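Long-range contact in metallocarboxypeptidase (Trypanosoma cruzi, PDB 3DWC), which probably releases single amino acids, other than proline, from the C-terminal ends of peptides as a metal-dependent carboxypeptidase of the M32 family: residues F128-R140 against D371-P383. Sequence-based numbering, arbitrary orientation.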
loop_
_atom_site.group_PDB
_atom_site.type_symbol
_atom_site.label_atom_id
_atom_site.label_comp_id
_atom_site.label_asym_id
_atom_site.label_seq_id
_atom_site.Cartn_x
_atom_site.Cartn_y
_atom_site.Cartn_z
ATOM N N PHE B 128 21.184 28.777 7.122
ATOM C CA PHE B 128 20.338 28.408 5.990
ATOM C C PHE B 128 20.714 29.207 4.753
ATOM O O PHE B 128 20.690 28.681 3.649
ATOM C CB PHE B 128 18.862 28.621 6.321
ATOM C CG PHE B 128 17.918 28.059 5.276
ATOM C CD1 PHE B 128 17.956 26.705 4.934
ATOM C CD2 PHE B 128 16.994 28.877 4.643
ATOM C CE1 PHE B 128 17.089 26.179 3.969
ATOM C CE2 PHE B 128 16.117 28.354 3.674
ATOM C CZ PHE B 128 16.174 27.004 3.336
ATOM N N LEU B 129 21.113 30.460 4.963
ATOM C CA LEU B 129 21.240 31.463 3.892
ATOM C C LEU B 129 22.024 31.048 2.653
ATOM O O LEU B 129 21.643 31.431 1.549
ATOM C CB LEU B 129 21.824 32.770 4.447
ATOM C CG LEU B 129 22.036 33.936 3.473
ATOM C CD1 LEU B 129 20.740 34.305 2.736
ATOM C CD2 LEU B 129 22.598 35.136 4.218
ATOM N N PRO B 130 23.141 30.306 2.821
ATOM C CA PRO B 130 23.867 29.878 1.619
ATOM C C PRO B 130 23.024 28.964 0.733
ATOM O O PRO B 130 22.948 29.191 -0.480
ATOM C CB PRO B 130 25.100 29.145 2.183
ATOM C CG PRO B 130 25.232 29.633 3.598
ATOM C CD PRO B 130 23.816 29.856 4.053
ATOM N N THR B 131 22.391 27.959 1.344
ATOM C CA THR B 131 21.393 27.127 0.657
ATOM C C THR B 131 20.300 27.993 0.027
ATOM O O THR B 131 20.040 27.889 -1.163
ATOM C CB THR B 131 20.672 26.139 1.612
ATOM O OG1 THR B 131 21.618 25.263 2.234
ATOM C CG2 THR B 131 19.648 25.309 0.839
ATOM N N LEU B 132 19.683 28.853 0.838
ATOM C CA LEU B 132 18.546 29.666 0.390
ATOM C C LEU B 132 18.913 30.480 -0.860
ATOM O O LEU B 132 18.148 30.503 -1.825
ATOM C CB LEU B 132 18.024 30.554 1.545
ATOM C CG LEU B 132 16.608 31.201 1.566
ATOM C CD1 LEU B 132 16.685 32.703 1.422
ATOM C CD2 LEU B 132 15.559 30.609 0.561
ATOM N N LYS B 133 20.095 31.098 -0.861
ATOM C CA LYS B 133 20.613 31.797 -2.046
ATOM C C LYS B 133 20.652 30.906 -3.283
ATOM O O LYS B 133 20.390 31.383 -4.383
ATOM C CB LYS B 133 22.026 32.353 -1.794
ATOM C CG LYS B 133 22.070 33.622 -0.930
ATOM C CD LYS B 133 23.474 33.917 -0.370
ATOM C CE LYS B 133 24.297 34.859 -1.256
ATOM N NZ LYS B 133 24.796 34.225 -2.517
ATOM N N GLU B 134 20.990 29.627 -3.107
ATOM C CA GLU B 134 21.090 28.675 -4.241
ATOM C C GLU B 134 19.710 28.229 -4.751
ATOM O O GLU B 134 19.503 28.066 -5.959
ATOM C CB GLU B 134 21.893 27.427 -3.855
ATOM C CG GLU B 134 23.381 27.648 -3.659
ATOM C CD GLU B 134 24.118 26.327 -3.459
ATOM O OE1 GLU B 134 24.621 26.078 -2.330
ATOM O OE2 GLU B 134 24.161 25.528 -4.424
ATOM N N LEU B 135 18.794 27.999 -3.817
ATOM C CA LEU B 135 17.375 27.733 -4.143
ATOM C C LEU B 135 16.811 28.845 -5.008
ATOM O O LEU B 135 16.359 28.605 -6.118
ATOM C CB LEU B 135 16.557 27.583 -2.866
ATOM C CG LEU B 135 16.889 26.304 -2.094
ATOM C CD1 LEU B 135 16.267 26.328 -0.721
ATOM C CD2 LEU B 135 16.442 25.061 -2.890
ATOM N N ILE B 136 16.915 30.073 -4.516
ATOM C CA ILE B 136 16.386 31.221 -5.231
ATOM C C ILE B 136 17.006 31.350 -6.627
ATOM O O ILE B 136 16.335 31.793 -7.557
ATOM C CB ILE B 136 16.569 32.552 -4.423
ATOM C CG1 ILE B 136 15.807 32.493 -3.097
ATOM C CG2 ILE B 136 16.080 33.771 -5.222
ATOM C CD1 ILE B 136 14.296 32.359 -3.248
ATOM N N ALA B 137 18.275 30.972 -6.787
ATOM C CA ALA B 137 18.912 31.031 -8.106
ATOM C C ALA B 137 18.413 29.902 -9.003
ATOM O O ALA B 137 18.248 30.083 -10.203
ATOM C CB ALA B 137 20.427 30.981 -7.973
ATOM N N LEU B 138 18.179 28.739 -8.400
ATOM C CA LEU B 138 17.600 27.580 -9.098
ATOM C C LEU B 138 16.162 27.860 -9.588
ATOM O O LEU B 138 15.813 27.532 -10.737
ATOM C CB LEU B 138 17.607 26.359 -8.167
ATOM C CG LEU B 138 17.516 24.940 -8.737
ATOM C CD1 LEU B 138 16.086 24.587 -9.103
ATOM C CD2 LEU B 138 18.423 24.738 -9.924
ATOM N N PHE B 139 15.348 28.462 -8.710
ATOM C CA PHE B 139 13.952 28.822 -9.024
ATOM C C PHE B 139 13.880 29.817 -10.149
ATOM O O PHE B 139 13.023 29.690 -11.037
ATOM C CB PHE B 139 13.245 29.460 -7.818
ATOM C CG PHE B 139 13.031 28.541 -6.660
ATOM C CD1 PHE B 139 13.112 29.026 -5.368
ATOM C CD2 PHE B 139 12.703 27.190 -6.846
ATOM C CE1 PHE B 139 12.896 28.199 -4.292
ATOM C CE2 PHE B 139 12.480 26.369 -5.775
ATOM C CZ PHE B 139 12.584 26.864 -4.502
ATOM N N ARG B 140 14.756 30.825 -10.099
ATOM C CA ARG B 140 14.848 31.823 -11.170
ATOM C C ARG B 140 15.220 31.160 -12.484
ATOM O O ARG B 140 14.728 31.555 -13.551
ATOM C CB ARG B 140 15.898 32.892 -10.856
ATOM C CG ARG B 140 15.541 33.858 -9.727
ATOM C CD ARG B 140 16.769 34.676 -9.311
ATOM N NE ARG B 140 16.504 35.571 -8.180
ATOM C CZ ARG B 140 17.431 36.306 -7.568
ATOM N NH1 ARG B 140 17.093 37.102 -6.551
ATOM N NH2 ARG B 140 18.700 36.247 -7.960
ATOM N N ASP B 371 8.956 39.082 -5.337
ATOM C CA ASP B 371 10.042 40.060 -5.230
ATOM C C ASP B 371 11.425 39.426 -5.380
ATOM O O ASP B 371 12.345 40.073 -5.887
ATOM C CB ASP B 371 9.974 40.814 -3.898
ATOM C CG ASP B 371 8.907 41.920 -3.884
ATOM O OD1 ASP B 371 8.308 42.214 -4.953
ATOM O OD2 ASP B 371 8.698 42.518 -2.793
ATOM N N LEU B 372 11.584 38.188 -4.927
ATOM C CA LEU B 372 12.868 37.476 -5.067
ATOM C C LEU B 372 13.116 37.129 -6.545
ATOM O O LEU B 372 14.166 37.392 -7.097
ATOM C CB LEU B 372 12.897 36.206 -4.198
ATOM C CG LEU B 372 13.042 36.368 -2.683
ATOM C CD1 LEU B 372 12.584 35.112 -1.984
ATOM C CD2 LEU B 372 14.521 36.714 -2.260
ATOM N N MET B 373 12.109 36.548 -7.165
ATOM C CA MET B 373 12.100 36.192 -8.580
ATOM C C MET B 373 12.398 37.435 -9.458
ATOM O O MET B 373 13.154 37.348 -10.437
ATOM C CB MET B 373 10.703 35.600 -8.899
ATOM C CG MET B 373 10.648 34.322 -9.731
ATOM S SD MET B 373 11.778 32.950 -9.369
ATOM C CE MET B 373 11.877 32.965 -7.600
ATOM N N ASP B 374 11.805 38.576 -9.079
ATOM C CA ASP B 374 11.985 39.891 -9.743
ATOM C C ASP B 374 13.372 40.506 -9.621
ATOM O O ASP B 374 13.716 41.387 -10.397
ATOM C CB ASP B 374 11.038 40.946 -9.126
ATOM C CG ASP B 374 9.854 41.283 -10.010
ATOM O OD1 ASP B 374 9.776 40.764 -11.148
ATOM O OD2 ASP B 374 8.991 42.082 -9.555
ATOM N N GLY B 375 14.128 40.099 -8.606
ATOM C CA GLY B 375 15.379 40.764 -8.250
ATOM C C GLY B 375 15.207 41.933 -7.286
ATOM O O GLY B 375 16.200 42.531 -6.865
ATOM N N ASN B 376 13.970 42.284 -6.931
ATOM C CA ASN B 376 13.735 43.399 -6.004
ATOM C C ASN B 376 14.373 43.179 -4.647
ATOM O O ASN B 376 14.761 44.130 -3.982
ATOM C CB ASN B 376 12.243 43.672 -5.810
ATOM C CG ASN B 376 11.648 44.497 -6.938
ATOM O OD1 ASN B 376 11.598 45.725 -6.856
ATOM N ND2 ASN B 376 11.194 43.827 -7.999
ATOM N N ILE B 377 14.466 41.929 -4.222
ATOM C CA ILE B 377 15.129 41.604 -2.968
ATOM C C ILE B 377 15.947 40.352 -3.150
ATOM O O ILE B 377 15.738 39.592 -4.097
ATOM C CB ILE B 377 14.115 41.418 -1.779
ATOM C CG1 ILE B 377 13.195 40.208 -2.010
ATOM C CG2 ILE B 377 13.324 42.710 -1.549
ATOM C CD1 ILE B 377 12.129 40.032 -0.977
ATOM N N GLU B 378 16.861 40.138 -2.215
ATOM C CA GLU B 378 17.738 38.981 -2.233
ATOM C C GLU B 378 17.520 38.157 -0.975
ATOM O O GLU B 378 17.134 38.695 0.058
ATOM C CB GLU B 378 19.195 39.443 -2.295
ATOM C CG GLU B 378 19.558 40.232 -3.562
ATOM C CD GLU B 378 19.557 39.364 -4.811
ATOM O OE1 GLU B 378 19.771 38.136 -4.678
ATOM O OE2 GLU B 378 19.347 39.914 -5.922
ATOM N N ALA B 379 17.778 36.856 -1.069
ATOM C CA ALA B 379 17.694 35.955 0.078
ATOM C C ALA B 379 18.075 36.666 1.390
ATOM O O ALA B 379 17.345 36.588 2.386
ATOM C CB ALA B 379 18.567 34.740 -0.151
ATOM N N GLU B 380 19.203 37.373 1.350
ATOM C CA GLU B 380 19.730 38.184 2.461
ATOM C C GLU B 380 18.666 38.939 3.256
ATOM O O GLU B 380 18.746 39.038 4.483
ATOM C CB GLU B 380 20.716 39.248 1.909
ATOM C CG GLU B 380 22.157 38.813 1.683
ATOM C CD GLU B 380 22.381 37.955 0.415
ATOM O OE1 GLU B 380 23.575 37.738 0.084
ATOM O OE2 GLU B 380 21.394 37.495 -0.231
ATOM N N GLU B 381 17.693 39.487 2.530
ATOM C CA GLU B 381 16.749 40.462 3.053
ATOM C C GLU B 381 15.429 39.854 3.524
ATOM O O GLU B 381 14.575 40.573 4.051
ATOM C CB GLU B 381 16.469 41.492 1.960
ATOM C CG GLU B 381 17.757 42.132 1.395
ATOM C CD GLU B 381 17.501 43.124 0.268
ATOM O OE1 GLU B 381 17.725 42.761 -0.904
ATOM O OE2 GLU B 381 17.082 44.269 0.544
ATOM N N VAL B 382 15.263 38.544 3.330
ATOM C CA VAL B 382 13.988 37.876 3.614
ATOM C C VAL B 382 13.496 38.123 5.043
ATOM O O VAL B 382 12.349 38.539 5.223
ATOM C CB VAL B 382 14.020 36.361 3.282
ATOM C CG1 VAL B 382 12.750 35.633 3.838
ATOM C CG2 VAL B 382 14.154 36.160 1.777
ATOM N N PRO B 383 14.348 37.881 6.053
ATOM C CA PRO B 383 13.950 38.118 7.454
ATOM C C PRO B 383 13.450 39.520 7.746
ATOM O O PRO B 383 12.434 39.689 8.432
ATOM C CB PRO B 383 15.243 37.855 8.229
ATOM C CG PRO B 383 15.971 36.871 7.371
ATOM C CD PRO B 383 15.725 37.349 5.981
#
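L372 meets the helix of F128-R140 twice. Its CD1 packs tightly on I136 CD1, 3.5 Å away, the two side chains crossing at about a right angle. Its carbonyl O accepts a hydrogen bond from R140 NH1 (3.0 Å) and a weak one from R140 NE, while G375 N reaches the same oxygen from the opposite face of the carbonyl plane. The extended chain of R140 (chi3 -177°) carries its guanidinium to the end of helix 358-374. The chain of M373 bends back, laying SD against R140 CG at 3.9 Å and CE on F139 CB; both side chains also meet F417. Past the turn, E378 OE1 forms a weak salt bridge with R140 NH1 (3.4 Å), its carboxylate nearly perpendicular (89°) to the guanidinium. A379 points its methyl toward helix 125-147, where CB meets L129 CD1 (3.6 Å) and K133 CG. E380 crosses K133 obliquely, OE1 lying 3.3 Å from K133 CE, their charges near but not bridged (K133 NZ to E380 OE1, 4.5 Å). The arrangement is a helix end closed by a Schellman motif at G375, followed by a short loop into helix 382-394, packed on helix 125-147 of this largely helical M32 fold.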